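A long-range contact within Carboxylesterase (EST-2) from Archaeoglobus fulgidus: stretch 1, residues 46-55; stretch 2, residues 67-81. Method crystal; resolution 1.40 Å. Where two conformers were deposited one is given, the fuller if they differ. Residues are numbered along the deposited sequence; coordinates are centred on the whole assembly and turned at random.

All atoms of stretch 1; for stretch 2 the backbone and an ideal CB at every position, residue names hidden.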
# COMPACT_ATOMS: atom_id res chain seq x y z
N GLY A 46 0.82 -1.71 14.93
CA GLY A 46 -0.34 -1.96 14.10
C GLY A 46 -0.33 -3.34 13.46
O GLY A 46 0.42 -4.23 13.86
N TYR A 47 -1.15 -3.49 12.43
CA TYR A 47 -1.33 -4.74 11.70
C TYR A 47 -1.14 -4.54 10.21
O TYR A 47 -1.67 -3.57 9.65
CB TYR A 47 -2.77 -5.26 11.88
CG TYR A 47 -3.11 -5.91 13.18
CD1 TYR A 47 -3.38 -5.14 14.28
CD2 TYR A 47 -3.17 -7.29 13.29
CE1 TYR A 47 -3.75 -5.76 15.52
CE2 TYR A 47 -3.55 -7.90 14.49
CZ TYR A 47 -3.81 -7.12 15.56
OH TYR A 47 -4.21 -7.72 16.77
N ALA A 48 -0.43 -5.46 9.56
CA ALA A 48 -0.25 -5.46 8.12
C ALA A 48 -0.84 -6.72 7.53
O ALA A 48 -0.48 -7.82 7.94
CB ALA A 48 1.22 -5.35 7.74
N ILE A 49 -1.75 -6.56 6.58
CA ILE A 49 -2.39 -7.71 5.96
C ILE A 49 -1.50 -8.40 4.93
O ILE A 49 -0.77 -7.73 4.20
CB ILE A 49 -3.72 -7.28 5.34
CG1 ILE A 49 -4.57 -8.49 4.94
CG2 ILE A 49 -3.53 -6.34 4.17
CD1 ILE A 49 -5.99 -8.13 4.49
N ASP A 50 -1.57 -9.73 4.82
CA ASP A 50 -1.19 -10.42 3.58
C ASP A 50 -2.47 -10.53 2.75
O ASP A 50 -3.39 -11.26 3.15
CB ASP A 50 -0.69 -11.86 3.85
CG ASP A 50 0.71 -11.96 4.38
OD1 ASP A 50 1.56 -11.10 4.08
OD2 ASP A 50 1.02 -13.04 4.99
N LEU A 51 -2.63 -9.77 1.68
CA LEU A 51 -3.83 -9.95 0.87
C LEU A 51 -3.92 -11.39 0.40
O LEU A 51 -2.89 -12.04 0.18
CB LEU A 51 -3.83 -9.00 -0.34
CG LEU A 51 -4.01 -7.52 -0.05
CD1 LEU A 51 -3.74 -6.70 -1.30
CD2 LEU A 51 -5.37 -7.19 0.53
N PRO A 52 -5.15 -11.91 0.25
CA PRO A 52 -5.24 -13.23 -0.38
C PRO A 52 -4.40 -13.29 -1.65
O PRO A 52 -4.22 -12.26 -2.33
CB PRO A 52 -6.73 -13.37 -0.67
CG PRO A 52 -7.38 -12.54 0.39
CD PRO A 52 -6.46 -11.35 0.57
N ASN A 53 -3.84 -14.46 -1.92
CA ASN A 53 -2.87 -14.69 -3.00
C ASN A 53 -1.45 -14.25 -2.71
O ASN A 53 -0.59 -14.39 -3.58
CB ASN A 53 -3.33 -14.13 -4.34
CG ASN A 53 -4.73 -14.60 -4.70
OD1 ASN A 53 -4.98 -15.79 -4.70
ND2 ASN A 53 -5.64 -13.68 -4.91
N HIS A 54 -1.22 -13.73 -1.51
CA HIS A 54 0.08 -13.20 -1.10
C HIS A 54 0.45 -13.73 0.27
O HIS A 54 -0.41 -14.04 1.11
CB HIS A 54 0.04 -11.67 -1.06
CG HIS A 54 -0.41 -11.04 -2.35
ND1 HIS A 54 -1.73 -11.01 -2.74
CD2 HIS A 54 0.29 -10.41 -3.31
CE1 HIS A 54 -1.81 -10.39 -3.91
NE2 HIS A 54 -0.61 -10.00 -4.27
N GLY A 55 1.75 -13.79 0.53
CA GLY A 55 2.25 -14.18 1.86
C GLY A 55 1.70 -15.52 2.32
O GLY A 55 1.70 -16.49 1.55
N UNK A 67 -12.71 -6.10 -4.62
CA UNK A 67 -12.70 -7.37 -3.93
C UNK A 67 -11.56 -7.44 -2.87
O UNK A 67 -11.77 -7.90 -1.76
CB UNK A 67 -12.55 -8.50 -4.95
N UNK A 68 -10.37 -6.96 -3.24
CA UNK A 68 -9.33 -6.88 -2.22
C UNK A 68 -9.72 -5.94 -1.09
O UNK A 68 -9.39 -6.18 0.07
CB UNK A 68 -8.01 -6.42 -2.84
N UNK A 69 -10.43 -4.86 -1.40
CA UNK A 69 -10.90 -3.96 -0.36
C UNK A 69 -11.90 -4.60 0.61
O UNK A 69 -11.93 -4.26 1.78
CB UNK A 69 -11.54 -2.73 -1.01
N UNK A 70 -12.69 -5.54 0.09
CA UNK A 70 -13.55 -6.32 0.96
C UNK A 70 -12.73 -7.14 1.95
O UNK A 70 -12.98 -7.09 3.16
CB UNK A 70 -14.45 -7.24 0.13
N UNK A 71 -11.74 -7.89 1.47
CA UNK A 71 -10.88 -8.64 2.39
C UNK A 71 -10.14 -7.73 3.38
O UNK A 71 -10.04 -8.05 4.56
CB UNK A 71 -9.87 -9.46 1.59
N UNK A 72 -9.68 -6.58 2.91
CA UNK A 72 -9.00 -5.67 3.79
C UNK A 72 -9.91 -5.10 4.84
O UNK A 72 -9.55 -5.01 6.00
CB UNK A 72 -8.36 -4.54 2.98
N UNK A 73 -11.12 -4.67 4.44
CA UNK A 73 -12.06 -4.13 5.39
C UNK A 73 -12.51 -5.13 6.46
O UNK A 73 -12.52 -4.78 7.65
CB UNK A 73 -13.28 -3.60 4.64
N UNK A 74 -12.82 -6.35 6.05
CA UNK A 74 -13.18 -7.38 7.00
C UNK A 74 -12.04 -7.67 7.95
O UNK A 74 -12.22 -7.86 9.15
CB UNK A 74 -13.60 -8.66 6.27
N UNK A 75 -10.82 -7.68 7.42
CA UNK A 75 -9.66 -7.95 8.26
C UNK A 75 -9.35 -6.82 9.25
O UNK A 75 -9.00 -7.08 10.37
CB UNK A 75 -8.44 -8.20 7.37
N UNK A 76 -9.53 -5.58 8.82
CA UNK A 76 -9.39 -4.45 9.68
C UNK A 76 -10.42 -4.52 10.82
O UNK A 76 -10.09 -4.41 11.98
CB UNK A 76 -9.54 -3.16 8.88
N UNK A 77 -11.67 -4.75 10.45
CA UNK A 77 -12.73 -4.85 11.45
C UNK A 77 -12.42 -5.91 12.51
O UNK A 77 -12.66 -5.69 13.70
CB UNK A 77 -14.06 -5.17 10.77
N UNK A 78 -11.85 -7.05 12.09
CA UNK A 78 -11.58 -8.19 12.99
C UNK A 78 -10.32 -8.04 13.83
O UNK A 78 -10.11 -8.82 14.76
CB UNK A 78 -11.47 -9.48 12.17
N UNK A 79 -9.47 -7.06 13.50
CA UNK A 79 -8.22 -6.90 14.21
C UNK A 79 -8.18 -5.65 15.06
O UNK A 79 -7.95 -5.71 16.26
CB UNK A 79 -7.06 -6.88 13.22
N UNK A 80 -8.42 -4.50 14.44
CA UNK A 80 -8.35 -3.19 15.12
C UNK A 80 -9.67 -2.42 15.18
O UNK A 80 -9.76 -1.48 15.96
CB UNK A 80 -7.31 -2.31 14.42
N UNK A 81 -10.67 -2.81 14.42
CA UNK A 81 -11.99 -2.18 14.47
C UNK A 81 -12.07 -0.95 13.60
O UNK A 81 -12.87 -0.93 12.68
CB UNK A 81 -12.35 -1.81 15.91

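Most of stretch 2 is helical, and this helix runs roughly antiparallel to the strand at 47-49, their axes 9.8 Å apart at closest approach, so its early positions meet the turn at 51-54 and its last ones meet Tyr47.

Position 67 has helical angles and nothing of stretch 1 within 5.5 Å of its ideal CB; almost any helix-compatible residue would do, and it is Glu67.

At position 68 the CA-to-CB bond points sideways, with the ideal CB 4.4 Å from Leu51 CD2. Beyond lies the Leu51 to His54 turn, which offers aliphatic surface first and then polar groups: the carbonyl of Pro52 and the amide of Asn53. A short side chain would not reach these groups; a long one, apolar along its length and polar at its tip, would suit. The residue is Tyr68. Leu51 CD1 sits over one face of its ring, 4.2 Å from the centroid, in a CH-pi contact. At the tip, Asn53 ND2 donates a nearly straight hydrogen bond to Tyr68 OH, 3.0 Å long, while Pro52 O lies 3.2 Å from Tyr68 OH. Within the turn, His54 ND1 donates a hydrogen bond to Pro52 O at 2.8 Å.

Position 69 points away and position 70 is out of reach, so stretch 1 sets no demand on either; they are Ala69 and Tyr70.

Position 71 points toward stretch 1, its ideal CB 4.0 Å from Pro52 CD. A proline ring presents polarized C-H bonds, and a flat aromatic or a broad aliphatic chain would cover it well. Tyr71 does so with a ring face: Pro52 CG stands 3.9 Å from the ring centroid, 18° off the normal.

Position 72 points sideways, with Ile49 CD1 4.6 Å and Leu51 CD2 4.7 Å from the ideal CB. A small apolar residue fits this aliphatic surrounding. In Ala72 the methyl adds to it, and Ile49 CD1 lies 3.9 Å from Ala72 CA.

Position 73 points away and 74 is out of reach; with nothing of stretch 1 within 5.5 Å of either ideal CB, many helix-compatible residues would suit. They are Ser73 and Glu74.

Position 75 points toward Ile49, whose CD1 is only 3.8 Å from the ideal CB. Such closeness favours a small side chain: alanine, serine or perhaps cysteine. In Ser75 the hydroxyl donates back to the helix, OG to Tyr71 O at 2.8 Å, satisfying its proton while OG packs 3.5 Å from Ile49 CD1.

Position 76 points sideways, and 77 and 78 are out of reach. Their ideal CB atoms also have nothing of stretch 1 within 5.5 Å, leaving the choice equally open: Leu76, Lys77 and Lys78.

Position 79 points toward the Tyr47 ring; its ideal CB is 3.9 Å from Tyr47 CE2. A compact, branched side chain would suit. Thr79 lays its CB over the ring face, 3.8 Å from the centroid, and its OG1 donates to Ser75 O at 2.8 Å. A water bridges Tyr47 OH and Thr79 O.

Position 80 points toward the same ring, and a modest aliphatic would fill the space: Val80 brings CG1 to 3.4 Å from Tyr47 CD1.

Position 81 has positive phi, and a CB would jam against the preceding carbonyl oxygen, which calls for Gly81.

Stretch 2, residues 67-81: EYAYYASESLKKTVG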
# COMPACT_ATOMS: atom_id res chain seq x y z
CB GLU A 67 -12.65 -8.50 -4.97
CG GLU A 67 -14.00 -8.74 -5.64
CD GLU A 67 -13.92 -9.42 -7.00
OE1 GLU A 67 -13.15 -10.40 -7.15
OE2 GLU A 67 -14.63 -8.98 -7.93
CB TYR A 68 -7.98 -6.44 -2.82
CG TYR A 68 -7.18 -7.56 -3.44
CD1 TYR A 68 -7.01 -8.76 -2.79
CD2 TYR A 68 -6.52 -7.39 -4.65
CE1 TYR A 68 -6.27 -9.79 -3.32
CE2 TYR A 68 -5.78 -8.44 -5.22
CZ TYR A 68 -5.66 -9.65 -4.53
OH TYR A 68 -4.96 -10.72 -5.06
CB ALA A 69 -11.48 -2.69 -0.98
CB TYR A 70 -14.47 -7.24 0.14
CG TYR A 70 -15.25 -8.18 1.01
CD1 TYR A 70 -16.35 -7.70 1.72
CD2 TYR A 70 -14.86 -9.49 1.18
CE1 TYR A 70 -17.07 -8.54 2.56
CE2 TYR A 70 -15.58 -10.33 2.03
CZ TYR A 70 -16.67 -9.84 2.71
OH TYR A 70 -17.42 -10.63 3.55
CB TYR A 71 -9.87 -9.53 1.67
CG TYR A 71 -10.52 -10.68 0.97
CD1 TYR A 71 -11.02 -11.77 1.70
CD2 TYR A 71 -10.67 -10.69 -0.41
CE1 TYR A 71 -11.67 -12.81 1.06
CE2 TYR A 71 -11.31 -11.74 -1.06
CZ TYR A 71 -11.80 -12.79 -0.31
OH TYR A 71 -12.43 -13.83 -0.96
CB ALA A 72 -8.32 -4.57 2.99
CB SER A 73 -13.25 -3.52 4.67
OG SER A 73 -13.96 -4.47 3.92
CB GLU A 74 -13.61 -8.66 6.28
CG GLU A 74 -14.94 -8.54 5.58
CD GLU A 74 -16.09 -8.34 6.55
OE1 GLU A 74 -16.25 -9.17 7.46
OE2 GLU A 74 -16.80 -7.33 6.45
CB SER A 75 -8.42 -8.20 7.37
OG SER A 75 -8.58 -9.33 6.53
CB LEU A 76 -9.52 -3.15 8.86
CG LEU A 76 -9.21 -1.83 9.51
CD1 LEU A 76 -9.02 -0.75 8.46
CD2 LEU A 76 -10.26 -1.39 10.53
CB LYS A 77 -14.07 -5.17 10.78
CG LYS A 77 -14.67 -4.01 10.02
CD LYS A 77 -15.85 -4.50 9.18
CE LYS A 77 -16.45 -3.38 8.35
NZ LYS A 77 -17.57 -3.87 7.49
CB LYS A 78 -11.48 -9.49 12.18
CG LYS A 78 -12.82 -9.98 11.63
CD LYS A 78 -12.63 -11.13 10.65
CE LYS A 78 -13.89 -11.45 9.86
NZ LYS A 78 -14.97 -12.00 10.73
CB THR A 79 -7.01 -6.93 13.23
OG1 THR A 79 -7.22 -5.98 12.19
CG2 THR A 79 -6.80 -8.30 12.66
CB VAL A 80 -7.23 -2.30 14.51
CG1 VAL A 80 -5.86 -2.86 14.90
CG2 VAL A 80 -7.35 -2.20 13.01
O HOH W 1 -5.94 -6.18 18.15
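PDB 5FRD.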